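Local coordinates for CRP-like protein Clp (Xanthomonas campestris pv. campestris, PDB 3IWZ) that acts as a homodimeric global transcription regulator of virulence genes in the DSF signalling pathway and apparently loses its DNA-binding ability when c-di-GMP binds, at residues D[26-29]-D[30-33]; D[116-119]-D[120-124]. One frame throughout, in Å; residues are numbered along the deposited sequence.

Interaction 1: D[26-29]-D[30-33]; sequences TIER and FLAH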
ATOM      1  N   THR D  26     -15.124  21.869  -7.050  1.00 53.04           N
ATOM      2  CA  THR D  26     -14.035  21.808  -6.088  1.00 52.23           C
ATOM      3  C   THR D  26     -12.734  21.626  -6.869  1.00 51.71           C
ATOM      4  O   THR D  26     -11.701  22.213  -6.533  1.00 52.93           O
ATOM      5  CB  THR D  26     -14.213  20.621  -5.117  1.00 52.50           C
ATOM      6  OG1 THR D  26     -15.480  20.723  -4.454  1.00 52.52           O
ATOM      7  CG2 THR D  26     -13.107  20.618  -4.079  1.00 52.08           C
ATOM      8  N   ILE D  27     -12.799  20.818  -7.924  1.00 50.42           N
ATOM      9  CA  ILE D  27     -11.635  20.546  -8.759  1.00 50.24           C
ATOM     10  C   ILE D  27     -11.091  21.783  -9.460  1.00 50.19           C
ATOM     11  O   ILE D  27      -9.884  22.019  -9.454  1.00 49.24           O
ATOM     12  CB  ILE D  27     -11.948  19.456  -9.825  1.00 50.08           C
ATOM     13  CG1 ILE D  27     -11.985  18.082  -9.149  1.00 50.78           C
ATOM     14  CG2 ILE D  27     -10.909  19.494 -10.948  1.00 48.37           C
ATOM     15  CD1 ILE D  27     -12.014  16.911 -10.113  1.00 50.21           C
ATOM     16  N   GLU D  28     -11.979  22.563 -10.070  1.00 50.91           N
ATOM     17  CA  GLU D  28     -11.560  23.772 -10.773  1.00 51.45           C
ATOM     18  C   GLU D  28     -10.926  24.792  -9.843  1.00 50.27           C
ATOM     19  O   GLU D  28      -9.902  25.383 -10.178  1.00 50.29           O
ATOM     20  CB  GLU D  28     -12.743  24.404 -11.511  1.00 52.34           C
ATOM     21  CG  GLU D  28     -13.305  23.500 -12.589  1.00 57.68           C
ATOM     22  CD  GLU D  28     -12.213  22.873 -13.442  1.00 60.06           C
ATOM     23  OE1 GLU D  28     -12.327  21.669 -13.767  1.00 61.55           O
ATOM     24  OE2 GLU D  28     -11.246  23.588 -13.784  1.00 61.72           O
ATOM     25  N   ARG D  29     -11.527  25.011  -8.678  1.00 49.44           N
ATOM     26  CA  ARG D  29     -10.960  25.969  -7.739  1.00 49.82           C
ATOM     27  C   ARG D  29      -9.594  25.476  -7.306  1.00 49.56           C
ATOM     28  O   ARG D  29      -8.672  26.261  -7.118  1.00 50.71           O
ATOM     29  CB  ARG D  29     -11.857  26.135  -6.518  1.00 48.67           C
ATOM     30  CG  ARG D  29     -13.147  26.863  -6.807  1.00 49.74           C
ATOM     31  CD  ARG D  29     -13.816  27.294  -5.517  1.00 49.89           C
ATOM     32  NE  ARG D  29     -14.351  26.161  -4.776  1.00 49.29           N
ATOM     33  CZ  ARG D  29     -15.363  25.415  -5.201  1.00 49.92           C
ATOM     34  NH1 ARG D  29     -15.799  24.398  -4.472  1.00 48.62           N
ATOM     35  NH2 ARG D  29     -15.941  25.690  -6.359  1.00 50.57           N
ATOM     36  N   PHE D  30      -9.467  24.165  -7.150  1.00 50.02           N
ATOM     37  CA  PHE D  30      -8.198  23.587  -6.748  1.00 49.26           C
ATOM     38  C   PHE D  30      -7.144  23.847  -7.818  1.00 49.46           C
ATOM     39  O   PHE D  30      -5.990  24.129  -7.502  1.00 49.77           O
ATOM     40  CB  PHE D  30      -8.338  22.082  -6.524  1.00 48.46           C
ATOM     41  CG  PHE D  30      -7.026  21.375  -6.425  1.00 48.69           C
ATOM     42  CD1 PHE D  30      -6.214  21.545  -5.314  1.00 49.88           C
ATOM     43  CD2 PHE D  30      -6.576  20.577  -7.468  1.00 50.54           C
ATOM     44  CE1 PHE D  30      -4.962  20.934  -5.237  1.00 49.91           C
ATOM     45  CE2 PHE D  30      -5.320  19.958  -7.405  1.00 52.34           C
ATOM     46  CZ  PHE D  30      -4.513  20.138  -6.285  1.00 51.25           C
ATOM     47  N   LEU D  31      -7.544  23.749  -9.084  1.00 49.25           N
ATOM     48  CA  LEU D  31      -6.629  23.966 -10.197  1.00 50.58           C
ATOM     49  C   LEU D  31      -6.313  25.446 -10.413  1.00 51.24           C
ATOM     50  O   LEU D  31      -5.257  25.795 -10.939  1.00 50.79           O
ATOM     51  CB  LEU D  31      -7.209  23.373 -11.483  1.00 51.44           C
ATOM     52  CG  LEU D  31      -7.489  21.866 -11.506  1.00 51.55           C
ATOM     53  CD1 LEU D  31      -7.972  21.470 -12.895  1.00 51.41           C
ATOM     54  CD2 LEU D  31      -6.227  21.095 -11.135  1.00 50.73           C
ATOM     55  N   ALA D  32      -7.229  26.315  -9.997  1.00 51.73           N
ATOM     56  CA  ALA D  32      -7.035  27.751 -10.153  1.00 53.57           C
ATOM     57  C   ALA D  32      -5.715  28.214  -9.533  1.00 53.62           C
ATOM     58  O   ALA D  32      -5.172  29.242  -9.930  1.00 55.06           O
ATOM     59  CB  ALA D  32      -8.210  28.520  -9.529  1.00 51.56           C
ATOM     60  N   HIS D  33      -5.205  27.457  -8.564  1.00 53.92           N
ATOM     61  CA  HIS D  33      -3.951  27.809  -7.895  1.00 52.44           C
ATOM     62  C   HIS D  33      -2.795  26.909  -8.331  1.00 52.94           C
ATOM     63  O   HIS D  33      -1.688  27.012  -7.801  1.00 53.77           O
ATOM     64  CB  HIS D  33      -4.092  27.704  -6.366  1.00 51.24           C
ATOM     65  CG  HIS D  33      -5.213  28.515  -5.790  1.00 51.13           C
ATOM     66  ND1 HIS D  33      -6.512  28.055  -5.728  1.00 51.12           N
ATOM     67  CD2 HIS D  33      -5.225  29.747  -5.226  1.00 49.57           C
ATOM     68  CE1 HIS D  33      -7.274  28.964  -5.148  1.00 49.99           C
ATOM     69  NE2 HIS D  33      -6.518  30.000  -4.834  1.00 50.56           N
TER
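H33 carries its imidazole back over the last turn of helix 24-32 with CG anti to its own carbonyl carbon (chi1 -55°), which sets ND1 3.1 Å from O of R29. The N-H of ND1 donates to this carbonyl, nearly along the C=O axis (162° at the oxygen), while the acceptor sits slightly out of the ring plane. The same oxygen takes a weak bond from the backbone N of A32, so a side chain and a main-chain N-H share it. N of F30 to O of T26 and N of L31 to O of I27 are i to i+4 bonds; N of A32 has its stronger bond to O of E28 and shares its N-H with O of R29. This short helix precedes the beta-roll of the cyclic nucleotide-binding domain in the CRP family and lies against strands 54-58 and 108-114, with I27, F30 and L31 all touching Y57. I27 and L31 lie side by side and point the same way, CG2 of I27 4.0 Å from CD1 of L31. CD1 is also 4.0 Å from OE2 of E28, whose chain bends at chi2 (-45°) and crosses the leucine at a slant. F30 sends its ring inward to I113. R29 turns its guanidinium to D129, a salt bridge that ties the helix to the segment ahead of helix 130-157.

Interaction 2: D[116-119]-D[120-124]; sequences ERLQ and QLFQT
L118 and F122 meet one turn apart on helix 115-122, the short helix that follows the last strand, 108-114, of the beta-roll in this CRP-type cyclic nucleotide-binding domain. In F122, CB lies 3.3 Å from O of Q119 and also close to CA of Q119. CG passes 3.5 Å from O of L118, and CD2 stays near the same oxygen. CD1 is still beside Q119, whereas CE1 and CE2 have reached the leucine; CE2 is 3.9 Å from CD1 of L118. At the tip, CZ comes 3.8 Å from CG of L118. The methine carbon of L118 thus sits over one face of the ring, displaced toward its rim, in a CH-pi contact 4.0 Å from CG to the ring centroid and 18° off the normal. L118 holds CG anti to its backbone N (chi1 -175°), and its end swings forward to the phenyl ring. The backbone N of F122 also donates to O of L118. I133 and L134 of helix 130-157 pack against the phenylalanine, and L91 against L118. Q119 reaches Y135 of the second subunit. N of T124 donates to O of L121. On another face of the helix the main chain pairs R117 with L121, N of L121 donating to O of R117. The side chains repeat the pairing: R117, bent at chi2 and chi3, folds its guanidinium back over L121, so that CG of the leucine lies above one face of the flat group, offset toward its rim, and NH2 of R117 comes 3.1 Å from CD2 of L121.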
ATOM      1  N   GLU D 116       3.190  23.212   0.953  1.00 52.53           N
ATOM      2  CA  GLU D 116       3.112  24.401   1.785  1.00 54.96           C
ATOM      3  C   GLU D 116       2.001  25.341   1.368  1.00 55.48           C
ATOM      4  O   GLU D 116       1.259  25.834   2.211  1.00 55.84           O
ATOM      5  CB  GLU D 116       4.450  25.138   1.769  1.00 55.19           C
ATOM      6  CG  GLU D 116       4.912  25.570   3.147  1.00 57.73           C
ATOM      7  CD  GLU D 116       6.417  25.467   3.304  1.00 59.78           C
ATOM      8  OE1 GLU D 116       7.142  26.267   2.673  1.00 59.86           O
ATOM      9  OE2 GLU D 116       6.873  24.578   4.061  1.00 59.75           O
ATOM     10  N   ARG D 117       1.890  25.590   0.067  1.00 56.51           N
ATOM     11  CA  ARG D 117       0.859  26.480  -0.445  1.00 56.97           C
ATOM     12  C   ARG D 117      -0.501  25.820  -0.489  1.00 56.60           C
ATOM     13  O   ARG D 117      -1.507  26.494  -0.686  1.00 58.70           O
ATOM     14  CB  ARG D 117       1.216  26.997  -1.846  1.00 57.75           C
ATOM     15  CG  ARG D 117       1.859  28.377  -1.833  1.00 59.61           C
ATOM     16  CD  ARG D 117       0.963  29.394  -1.110  1.00 60.22           C
ATOM     17  NE  ARG D 117      -0.196  29.813  -1.900  1.00 60.23           N
ATOM     18  CZ  ARG D 117      -1.239  30.479  -1.406  1.00 59.11           C
ATOM     19  NH1 ARG D 117      -1.281  30.799  -0.116  1.00 58.11           N
ATOM     20  NH2 ARG D 117      -2.235  30.845  -2.205  1.00 56.40           N
ATOM     21  N   LEU D 118      -0.543  24.505  -0.313  1.00 55.90           N
ATOM     22  CA  LEU D 118      -1.820  23.806  -0.335  1.00 55.17           C
ATOM     23  C   LEU D 118      -2.516  23.980   1.008  1.00 56.75           C
ATOM     24  O   LEU D 118      -3.650  24.457   1.064  1.00 56.74           O
ATOM     25  CB  LEU D 118      -1.627  22.313  -0.627  1.00 53.66           C
ATOM     26  CG  LEU D 118      -2.927  21.515  -0.796  1.00 50.67           C
ATOM     27  CD1 LEU D 118      -3.720  22.081  -1.952  1.00 49.33           C
ATOM     28  CD2 LEU D 118      -2.621  20.056  -1.044  1.00 50.10           C
ATOM     29  N   GLN D 119      -1.830  23.605   2.085  1.00 57.97           N
ATOM     30  CA  GLN D 119      -2.394  23.722   3.424  1.00 59.37           C
ATOM     31  C   GLN D 119      -2.621  25.191   3.790  1.00 59.72           C
ATOM     32  O   GLN D 119      -3.495  25.507   4.596  1.00 59.47           O
ATOM     33  CB  GLN D 119      -1.488  23.020   4.447  1.00 60.13           C
ATOM     34  CG  GLN D 119      -1.292  21.531   4.132  1.00 60.77           C
ATOM     35  CD  GLN D 119      -0.661  20.742   5.265  1.00 61.90           C
ATOM     36  OE1 GLN D 119       0.387  21.114   5.800  1.00 62.75           O
ATOM     37  NE2 GLN D 119      -1.294  19.633   5.631  1.00 61.30           N
ATOM     38  N   GLN D 120      -1.839  26.087   3.199  1.00 60.24           N
ATOM     39  CA  GLN D 120      -2.035  27.509   3.454  1.00 61.54           C
ATOM     40  C   GLN D 120      -3.366  27.852   2.792  1.00 61.12           C
ATOM     41  O   GLN D 120      -4.128  28.678   3.290  1.00 60.86           O
ATOM     42  CB  GLN D 120      -0.914  28.352   2.840  1.00 62.06           C
ATOM     43  CG  GLN D 120       0.439  28.202   3.530  1.00 63.45           C
ATOM     44  CD  GLN D 120       1.519  29.067   2.892  1.00 64.75           C
ATOM     45  OE1 GLN D 120       2.713  28.900   3.167  1.00 65.45           O
ATOM     46  NE2 GLN D 120       1.105  30.000   2.041  1.00 64.31           N
ATOM     47  N   LEU D 121      -3.637  27.203   1.663  1.00 60.88           N
ATOM     48  CA  LEU D 121      -4.889  27.410   0.952  1.00 59.64           C
ATOM     49  C   LEU D 121      -5.992  26.664   1.695  1.00 59.60           C
ATOM     50  O   LEU D 121      -7.154  27.071   1.663  1.00 60.31           O
ATOM     51  CB  LEU D 121      -4.793  26.889  -0.486  1.00 59.51           C
ATOM     52  CG  LEU D 121      -4.047  27.735  -1.525  1.00 58.50           C
ATOM     53  CD1 LEU D 121      -4.073  27.032  -2.878  1.00 58.00           C
ATOM     54  CD2 LEU D 121      -4.706  29.106  -1.631  1.00 59.96           C
ATOM     55  N   PHE D 122      -5.622  25.567   2.358  1.00 59.76           N
ATOM     56  CA  PHE D 122      -6.578  24.765   3.123  1.00 59.10           C
ATOM     57  C   PHE D 122      -7.061  25.552   4.333  1.00 59.72           C
ATOM     58  O   PHE D 122      -8.077  25.208   4.942  1.00 60.27           O
ATOM     59  CB  PHE D 122      -5.941  23.454   3.603  1.00 58.87           C
ATOM     60  CG  PHE D 122      -6.027  22.323   2.609  1.00 58.93           C
ATOM     61  CD1 PHE D 122      -5.461  21.086   2.906  1.00 57.85           C
ATOM     62  CD2 PHE D 122      -6.669  22.486   1.382  1.00 57.93           C
ATOM     63  CE1 PHE D 122      -5.533  20.028   2.003  1.00 56.97           C
ATOM     64  CE2 PHE D 122      -6.746  21.431   0.470  1.00 57.10           C
ATOM     65  CZ  PHE D 122      -6.174  20.201   0.784  1.00 56.61           C
ATOM     66  N   GLN D 123      -6.318  26.595   4.687  1.00 59.52           N
ATOM     67  CA  GLN D 123      -6.684  27.448   5.811  1.00 60.31           C
ATOM     68  C   GLN D 123      -7.256  28.794   5.345  1.00 60.29           C
ATOM     69  O   GLN D 123      -7.589  29.651   6.164  1.00 60.92           O
ATOM     70  CB  GLN D 123      -5.479  27.672   6.721  1.00 60.57           C
ATOM     71  CG  GLN D 123      -5.081  26.430   7.503  1.00 63.26           C
ATOM     72  CD  GLN D 123      -6.217  25.885   8.365  1.00 62.97           C
ATOM     73  OE1 GLN D 123      -7.278  25.522   7.859  1.00 63.40           O
ATOM     74  NE2 GLN D 123      -5.992  25.825   9.675  1.00 64.15           N
ATOM     75  N   THR D 124      -7.370  28.969   4.029  1.00 59.12           N
ATOM     76  CA  THR D 124      -7.925  30.188   3.457  1.00 57.62           C
ATOM     77  C   THR D 124      -9.088  29.930   2.481  1.00 57.19           C
ATOM     78  O   THR D 124     -10.088  29.313   2.850  1.00 58.01           O
ATOM     79  CB  THR D 124      -6.828  31.027   2.759  1.00 58.17           C
ATOM     80  OG1 THR D 124      -5.823  30.159   2.220  1.00 57.97           O
ATOM     81  CG2 THR D 124      -6.186  31.989   3.752  1.00 58.70           C
TER

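Overall arrangement
Interaction 1, on helix 24-32, closes long before interaction 2, on helix 115-122, opens; the beta-roll strands of the cyclic nucleotide-binding domain run between them. Their centres are nevertheless only about 13 Å apart, because strand 108-114 returns the chain to the place where the first helix ends. The two helices touch directly: CG of H33 lies 3.5 Å from CD1 of L121, and CE1 of F30 lies 3.7 Å from CD1 of L118. Both also connect toward helix 130-157, the first through T26 and R132, the second through F122. Interaction 2 alone reaches the other subunit, through Q119 and Y135 of the second subunit, placing helix 115-122 near the dimer interface.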